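PDB 5CYL: fimbrial subunit CupB6 from Pseudomonas aeruginosa, which forms the adhesive tip of a chaperone-usher pilus and probably mediates attachment to surfaces in biofilm formation. Local coordinates for residues N24-T27 with S28-K32. Numbering follows the deposited sequence.
Sequences NELT and SGTAK
The flat group at the centre is the Thr27 carbonyl, and one face of its plane takes both donors from Thr30. The backbone N of Thr30 comes in well above that plane, 74° out of it, and lies 3.1 Å from Thr27 O in a nearly straight bond. Thr30 OG1, less steeply tilted from the plane, gives its proton to the same Thr27 O, also at 3.1 Å. With chi1 at -57°, OG1 sits beside its own backbone N, which lets hydroxyl and amide share one acceptor. The amide bond closes a type I beta turn over Thr27 to Thr30, with Ser28 and Gly29 at its corners. Just before the turn, Thr27 OG1 makes a weak hydrogen bond back to Leu26 O. Of the Leu26 side chain, the CD1 methyl reaches Thr30, 4.0 Å from Thr30 OG1, the two side chains crossing at about a right angle. Leu26 is buried and also touches Ile205 and Leu251, while Ser28 and Gly29 are exposed. The turn lies in the loop that joins antiparallel strands 6-22 and 35-50, and Asn24 ND2 hydrogen-bonds to Val35 O where the second strand begins.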
# COMPACT_ATOMS: atom_id res chain seq x y z
N ASN A 24 2.40 7.84 -11.22
CA ASN A 24 2.81 6.47 -11.59
C ASN A 24 2.01 5.45 -10.80
O ASN A 24 1.56 5.74 -9.70
CB ASN A 24 4.29 6.24 -11.33
CG ASN A 24 5.18 7.02 -12.31
OD1 ASN A 24 5.05 6.87 -13.50
ND2 ASN A 24 6.08 7.84 -11.79
N GLU A 25 1.81 4.28 -11.38
CA GLU A 25 1.07 3.21 -10.71
C GLU A 25 1.98 2.31 -9.92
O GLU A 25 2.95 1.88 -10.42
CB GLU A 25 0.31 2.33 -11.70
CG GLU A 25 -0.86 1.59 -11.07
CD GLU A 25 -0.88 0.06 -11.28
OE1 GLU A 25 -1.02 -0.40 -12.43
OE2 GLU A 25 -0.81 -0.68 -10.28
N LEU A 26 1.66 2.05 -8.67
CA LEU A 26 2.47 1.13 -7.88
C LEU A 26 2.35 -0.29 -8.44
O LEU A 26 1.25 -0.73 -8.77
CB LEU A 26 2.07 1.21 -6.43
CG LEU A 26 3.03 0.65 -5.41
CD1 LEU A 26 4.44 1.14 -5.65
CD2 LEU A 26 2.55 1.02 -4.01
N THR A 27 3.48 -0.96 -8.56
CA THR A 27 3.56 -2.28 -9.18
C THR A 27 4.76 -2.98 -8.63
O THR A 27 5.58 -2.35 -8.00
CB THR A 27 3.69 -2.05 -10.68
OG1 THR A 27 2.38 -1.90 -11.19
CG2 THR A 27 4.45 -3.13 -11.48
N SER A 28 4.86 -4.28 -8.81
CA SER A 28 6.05 -5.01 -8.34
C SER A 28 7.25 -4.54 -9.13
O SER A 28 8.37 -4.54 -8.64
CB SER A 28 5.86 -6.49 -8.57
OG SER A 28 4.48 -6.77 -8.84
N GLY A 29 6.96 -4.13 -10.36
CA GLY A 29 7.93 -3.51 -11.28
C GLY A 29 8.35 -2.06 -11.03
O GLY A 29 9.28 -1.58 -11.68
N THR A 30 7.68 -1.38 -10.10
CA THR A 30 8.02 -0.00 -9.79
C THR A 30 9.44 0.15 -9.21
O THR A 30 9.83 -0.56 -8.30
CB THR A 30 7.00 0.58 -8.82
OG1 THR A 30 5.70 0.47 -9.36
CG2 THR A 30 7.36 2.04 -8.51
N ALA A 31 10.19 1.10 -9.74
CA ALA A 31 11.58 1.31 -9.30
C ALA A 31 11.65 2.21 -8.06
O ALA A 31 10.79 3.08 -7.85
CB ALA A 31 12.39 1.93 -10.44
N LYS A 32 12.70 2.05 -7.28
CA LYS A 32 12.96 2.96 -6.17
C LYS A 32 13.15 4.38 -6.66
O LYS A 32 13.85 4.59 -7.62
CB LYS A 32 14.21 2.54 -5.44
CG LYS A 32 13.93 1.47 -4.42
CD LYS A 32 14.95 1.50 -3.33
CE LYS A 32 16.06 0.52 -3.65
NZ LYS A 32 17.25 1.15 -3.05